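Local coordinates for CREG-like beta-barrel domain-containing protein (Agrobacterium tumefaciens, PDB 3DNH) that is of unknown function but carries a split-barrel domain of the pyridoxamine 5'-phosphate oxidase family, related to FMN-binding proteins and to CREG, at residues T41-L47 / R88-A94; E120-I125 / R145-L149. One frame throughout, in Å; residues are numbered along the deposited sequence.

Both contacts belong to the six-stranded antiparallel barrel of the pyridoxamine 5'-phosphate oxidase-like domain, with centres about 17 Å apart. Contact 1 is buried and joins strands 41-47 and 88-93 by backbone hydrogen bonds, with one face turned to the second subunit. Contact 2 lies at the surface, where the N-terminal part of helix 121-131 rests on strand 144-157 through side chains alone: one leucine among apolar groups and one salt bridge. The two meet inside the barrel, where Leu149 of contact 2 packs on contact 1, its CD1 3.8 Å from Ile89 CD1 and its CD2 3.8 Å from Val91 CG2.

Contact 1. Residues T41-L47 / R88-A94; sequences TAALATL and RISVTLA
Strands 41-47 and 88-93 run antiparallel as neighbours in the closed barrel of a pyridoxamine 5'-phosphate oxidase-like domain, their axes 4.5 Å apart at closest and 159° between directions. Ala43 faces Thr92 and Ala45 faces Ser90 as hydrogen-bonded pairs: Ala43 N to Thr92 O 3.0 Å, Thr92 N to Ala43 O 3.0 Å, Ala45 N to Ser90 O 2.8 Å, Ser90 N to Ala45 O 3.1 Å. Between them Leu44 and Val91 form a non-hydrogen-bonded pair, CA to CA 4.5 Å. Waters bridge both ends: one water oxygen accepts from Thr41 N (3.0 Å) and donates to Ala94 O (2.7 Å); a second accepts from Leu47 N (2.8 Å) and donates to Arg88 O (3.0 Å).

Leu44, chi1 t with chi2 off-rotamer at -146°, carries CD2 to 4.0 Å from Ile89 CD1 and 4.1 Å from Val91 CG1; Ile89 is p,t and Val91 m. On the same face Ala42 CB lies 3.9 Å from CD1 of Leu93 (m,p). Helix 78-85 covers part of this apolar side through His79 and Met83. The other face bears Ala43, Ala45, Ser90 (t) and Thr92 (m); Ser90 OG and Thr92 OG1 both hydrogen-bond Thr56 of the second subunit, and Ala43 packs on its own counterpart there. At the end Leu47 (m,t) brings CD1 to 3.7 Å from Arg88 NH1. Arg88 (m,t,m) pairs with Asp86 and makes a cation-pi contact with Tyr53 of the second subunit.

An apolar face toward the barrel interior and a small, hydroxyl-bearing face toward the partner imply that this strand pair serves fold and dimer together.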
loop_
_atom_site.group_PDB
_atom_site.type_symbol
_atom_site.label_atom_id
_atom_site.label_comp_id
_atom_site.label_asym_id
_atom_site.label_seq_id
_atom_site.Cartn_x
_atom_site.Cartn_y
_atom_site.Cartn_z
ATOM N N THR A 41 3.440 1.762 -6.259
ATOM C CA THR A 41 2.130 1.767 -5.640
ATOM C C THR A 41 2.093 2.724 -4.459
ATOM O O THR A 41 3.070 2.848 -3.720
ATOM C CB THR A 41 1.692 0.356 -5.223
ATOM O OG1 THR A 41 1.784 -0.514 -6.360
ATOM C CG2 THR A 41 0.233 0.355 -4.753
ATOM N N ALA A 42 0.974 3.438 -4.357
ATOM C CA ALA A 42 0.716 4.414 -3.325
ATOM C C ALA A 42 -0.654 4.163 -2.672
ATOM O O ALA A 42 -1.603 3.821 -3.345
ATOM C CB ALA A 42 0.717 5.805 -3.942
ATOM N N ALA A 43 -0.713 4.308 -1.356
ATOM C CA ALA A 43 -1.952 4.476 -0.652
ATOM C C ALA A 43 -2.419 5.911 -0.908
ATOM O O ALA A 43 -1.624 6.848 -0.958
ATOM C CB ALA A 43 -1.711 4.239 0.837
ATOM N N LEU A 44 -3.722 6.083 -1.118
ATOM C CA LEU A 44 -4.304 7.378 -1.413
ATOM C C LEU A 44 -5.486 7.491 -0.472
ATOM O O LEU A 44 -6.373 6.601 -0.473
ATOM C CB LEU A 44 -4.889 7.370 -2.838
ATOM C CG LEU A 44 -5.161 8.665 -3.625
ATOM C CD1 LEU A 44 -6.409 8.547 -4.539
ATOM C CD2 LEU A 44 -5.160 9.970 -2.823
ATOM N N ALA A 45 -5.506 8.581 0.282
ATOM C CA ALA A 45 -6.605 8.912 1.155
ATOM C C ALA A 45 -7.298 10.193 0.702
ATOM O O ALA A 45 -6.666 11.190 0.312
ATOM C CB ALA A 45 -6.129 9.031 2.617
ATOM N N THR A 46 -8.613 10.173 0.862
ATOM C CA THR A 46 -9.514 11.141 0.315
ATOM C C THR A 46 -10.538 11.352 1.460
ATOM O O THR A 46 -10.567 10.573 2.430
ATOM C CB THR A 46 -9.999 10.403 -0.952
ATOM O OG1 THR A 46 -9.514 10.981 -2.179
ATOM C CG2 THR A 46 -11.339 9.818 -0.945
ATOM N N LEU A 47 -11.344 12.410 1.383
ATOM C CA LEU A 47 -12.338 12.675 2.436
ATOM C C LEU A 47 -13.767 12.492 1.943
ATOM O O LEU A 47 -14.144 12.991 0.874
ATOM C CB LEU A 47 -12.168 14.088 3.035
ATOM C CG LEU A 47 -10.871 14.494 3.770
ATOM C CD1 LEU A 47 -10.888 16.012 4.069
ATOM C CD2 LEU A 47 -10.662 13.704 5.078
ATOM N N ARG A 88 -8.298 17.961 -0.585
ATOM C CA ARG A 88 -7.303 17.564 0.416
ATOM C C ARG A 88 -7.116 16.043 0.410
ATOM O O ARG A 88 -8.085 15.273 0.578
ATOM C CB ARG A 88 -7.690 18.048 1.813
ATOM C CG ARG A 88 -7.706 19.557 1.920
ATOM C CD ARG A 88 -8.098 19.974 3.306
ATOM N NE ARG A 88 -9.489 19.676 3.577
ATOM C CZ ARG A 88 -10.081 19.860 4.754
ATOM N NH1 ARG A 88 -11.359 19.571 4.882
ATOM N NH2 ARG A 88 -9.403 20.327 5.799
ATOM N N ILE A 89 -5.879 15.620 0.160
ATOM C CA ILE A 89 -5.521 14.187 0.053
ATOM C C ILE A 89 -4.233 13.885 0.801
ATOM O O ILE A 89 -3.478 14.804 1.159
ATOM C CB ILE A 89 -5.357 13.705 -1.436
ATOM C CG1 ILE A 89 -4.197 14.392 -2.186
ATOM C CG2 ILE A 89 -6.685 13.915 -2.217
ATOM C CD1 ILE A 89 -3.758 13.604 -3.499
ATOM N N SER A 90 -3.981 12.588 1.036
ATOM C CA SER A 90 -2.697 12.123 1.532
ATOM C C SER A 90 -2.283 10.888 0.727
ATOM O O SER A 90 -3.132 10.076 0.371
ATOM C CB SER A 90 -2.773 11.782 3.027
ATOM O OG SER A 90 -1.506 11.358 3.530
ATOM N N VAL A 91 -0.982 10.734 0.456
ATOM C CA VAL A 91 -0.481 9.498 -0.184
ATOM C C VAL A 91 0.667 8.934 0.626
ATOM O O VAL A 91 1.395 9.697 1.263
ATOM C CB VAL A 91 -0.002 9.707 -1.662
ATOM C CG1 VAL A 91 -1.110 10.227 -2.517
ATOM C CG2 VAL A 91 1.186 10.690 -1.723
ATOM N N THR A 92 0.780 7.612 0.655
ATOM C CA THR A 92 1.955 6.989 1.236
ATOM C C THR A 92 2.588 6.150 0.163
ATOM O O THR A 92 1.955 5.287 -0.423
ATOM C CB THR A 92 1.673 6.188 2.506
ATOM O OG1 THR A 92 1.127 7.084 3.485
ATOM C CG2 THR A 92 2.992 5.518 3.090
ATOM N N LEU A 93 3.852 6.461 -0.092
ATOM C CA LEU A 93 4.663 5.727 -1.014
ATOM C C LEU A 93 5.620 4.823 -0.254
ATOM O O LEU A 93 6.218 5.231 0.753
ATOM C CB LEU A 93 5.410 6.708 -1.893
ATOM C CG LEU A 93 4.625 7.300 -3.061
ATOM C CD1 LEU A 93 3.467 8.171 -2.579
ATOM C CD2 LEU A 93 5.600 8.177 -3.890
ATOM N N ALA A 94 5.772 3.583 -0.727
ATOM C CA ALA A 94 6.740 2.681 -0.117
ATOM C C ALA A 94 7.243 1.674 -1.155
ATOM O O ALA A 94 6.503 1.398 -2.111
ATOM C CB ALA A 94 6.123 1.977 1.070
HETATM O O HOH W 1 5.522 0.550 -4.532
HETATM O O HOH W 2 -10.676 14.364 -0.540
#

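Contact 2. Residues E120-I125 / R145-L149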
loop_
_atom_site.group_PDB
_atom_site.type_symbol
_atom_site.label_atom_id
_atom_site.label_comp_id
_atom_site.label_asym_id
_atom_site.label_seq_id
_atom_site.Cartn_x
_atom_site.Cartn_y
_atom_site.Cartn_z
ATOM N N GLU A 120 -2.132 19.070 -21.159
ATOM C CA GLU A 120 -1.092 18.229 -20.609
ATOM C C GLU A 120 -1.492 16.759 -20.503
ATOM O O GLU A 120 -0.659 15.928 -20.153
ATOM C CB GLU A 120 -0.723 18.733 -19.215
ATOM C CG GLU A 120 -0.453 20.249 -19.144
ATOM C CD GLU A 120 -0.098 20.659 -17.737
ATOM O OE1 GLU A 120 1.021 20.307 -17.304
ATOM O OE2 GLU A 120 -0.940 21.269 -17.037
ATOM N N VAL A 121 -2.738 16.397 -20.796
ATOM C CA VAL A 121 -3.015 14.960 -20.645
ATOM C C VAL A 121 -2.228 14.034 -21.598
ATOM O O VAL A 121 -1.712 13.027 -21.134
ATOM C CB VAL A 121 -4.481 14.528 -20.329
ATOM C CG1 VAL A 121 -5.185 15.584 -19.493
ATOM C CG2 VAL A 121 -5.231 14.183 -21.513
ATOM N N PRO A 122 -2.130 14.373 -22.907
ATOM C CA PRO A 122 -1.275 13.540 -23.773
ATOM C C PRO A 122 0.155 13.223 -23.216
ATOM O O PRO A 122 0.598 12.065 -23.258
ATOM C CB PRO A 122 -1.220 14.337 -25.068
ATOM C CG PRO A 122 -2.567 15.066 -25.104
ATOM C CD PRO A 122 -2.820 15.442 -23.674
ATOM N N LEU A 123 0.838 14.237 -22.701
ATOM C CA LEU A 123 2.150 14.035 -22.084
ATOM C C LEU A 123 2.074 13.133 -20.859
ATOM O O LEU A 123 2.892 12.226 -20.710
ATOM C CB LEU A 123 2.761 15.382 -21.714
ATOM C CG LEU A 123 4.176 15.413 -21.171
ATOM C CD1 LEU A 123 5.210 14.765 -22.132
ATOM C CD2 LEU A 123 4.417 16.897 -20.928
ATOM N N ALA A 124 1.075 13.363 -20.005
ATOM C CA ALA A 124 0.943 12.622 -18.761
ATOM C C ALA A 124 0.632 11.153 -19.061
ATOM O O ALA A 124 1.110 10.239 -18.376
ATOM C CB ALA A 124 -0.145 13.266 -17.859
ATOM N N ILE A 125 -0.152 10.931 -20.109
ATOM C CA ILE A 125 -0.466 9.572 -20.598
ATOM C C ILE A 125 0.781 8.819 -21.000
ATOM O O ILE A 125 0.986 7.665 -20.625
ATOM C CB ILE A 125 -1.423 9.614 -21.856
ATOM C CG1 ILE A 125 -2.834 10.019 -21.432
ATOM C CG2 ILE A 125 -1.495 8.262 -22.584
ATOM C CD1 ILE A 125 -3.353 9.143 -20.379
ATOM N N ARG A 145 -9.573 10.331 -15.346
ATOM C CA ARG A 145 -9.209 11.615 -14.693
ATOM C C ARG A 145 -7.748 11.617 -14.240
ATOM O O ARG A 145 -7.258 10.639 -13.700
ATOM C CB ARG A 145 -10.113 11.920 -13.502
ATOM C CG ARG A 145 -11.554 12.215 -13.898
ATOM C CD ARG A 145 -12.333 12.889 -12.807
ATOM N NE ARG A 145 -13.734 12.951 -13.210
ATOM C CZ ARG A 145 -14.750 13.136 -12.374
ATOM N NH1 ARG A 145 -14.527 13.304 -11.075
ATOM N NH2 ARG A 145 -15.989 13.151 -12.843
ATOM N N LEU A 146 -7.079 12.737 -14.441
ATOM C CA LEU A 146 -5.647 12.844 -14.218
ATOM C C LEU A 146 -5.357 13.942 -13.180
ATOM O O LEU A 146 -5.846 15.059 -13.311
ATOM C CB LEU A 146 -5.045 13.228 -15.543
ATOM C CG LEU A 146 -3.666 12.780 -15.965
ATOM C CD1 LEU A 146 -3.077 11.700 -15.065
ATOM C CD2 LEU A 146 -3.826 12.322 -17.424
ATOM N N TYR A 147 -4.547 13.639 -12.170
ATOM C CA TYR A 147 -4.310 14.595 -11.058
ATOM C C TYR A 147 -2.839 14.682 -10.727
ATOM O O TYR A 147 -2.172 13.699 -10.810
ATOM C CB TYR A 147 -4.954 14.074 -9.793
ATOM C CG TYR A 147 -6.403 13.709 -9.890
ATOM C CD1 TYR A 147 -7.396 14.584 -9.437
ATOM C CD2 TYR A 147 -6.779 12.444 -10.345
ATOM C CE1 TYR A 147 -8.750 14.219 -9.481
ATOM C CE2 TYR A 147 -8.073 12.092 -10.415
ATOM C CZ TYR A 147 -9.064 12.972 -9.977
ATOM O OH TYR A 147 -10.347 12.557 -10.045
ATOM N N ARG A 148 -2.336 15.840 -10.295
ATOM C CA ARG A 148 -1.021 15.816 -9.647
ATOM C C ARG A 148 -1.127 16.269 -8.196
ATOM O O ARG A 148 -2.038 17.038 -7.812
ATOM C CB ARG A 148 0.080 16.564 -10.462
ATOM C CG ARG A 148 -0.238 17.989 -10.724
ATOM C CD ARG A 148 0.950 18.786 -11.303
ATOM N NE ARG A 148 1.281 18.428 -12.669
ATOM C CZ ARG A 148 0.772 19.012 -13.761
ATOM N NH1 ARG A 148 -0.130 19.989 -13.682
ATOM N NH2 ARG A 148 1.149 18.593 -14.953
ATOM N N LEU A 149 -0.230 15.730 -7.385
ATOM C CA LEU A 149 -0.187 16.062 -5.984
ATOM C C LEU A 149 0.490 17.412 -5.843
ATOM O O LEU A 149 1.610 17.603 -6.334
ATOM C CB LEU A 149 0.560 14.977 -5.183
ATOM C CG LEU A 149 0.757 15.309 -3.699
ATOM C CD1 LEU A 149 -0.554 15.495 -2.954
ATOM C CD2 LEU A 149 1.612 14.224 -3.051
#
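Here a helix packs against the barrel of the split-barrel fold: helix segment 121-125 crosses strand segment 145-149 at 81°, the axes 10.0 Å apart at closest, and side chains span the gap. Arg145 points away from the helix. Leu146 is the main bridge, and its CD2 sits among three apolar side chains, 3.7 Å from Val121 CB, 3.8 Å from Ala124 CB and 4.4 Å from Ile125 CD1. Phe70 of strand 69-74 touches both Leu146 and Ala124, extending the apolar patch along the barrel wall. Tyr147 turns to the opposite side of the strand, where its ring meets Phe71. Arg148 again points to the helix; its side chain, kinked at chi1 and chi3 (both p), forms salt bridges with Glu64 and Glu120. Its NH2 donates to Glu120 OE1 at 2.9 Å, the carboxylate oxygen lying at the guanidinium edge, near its plane. Leu149 then faces the interior, touching Leu109, with its CD1 3.8 Å from Ile89 CD1.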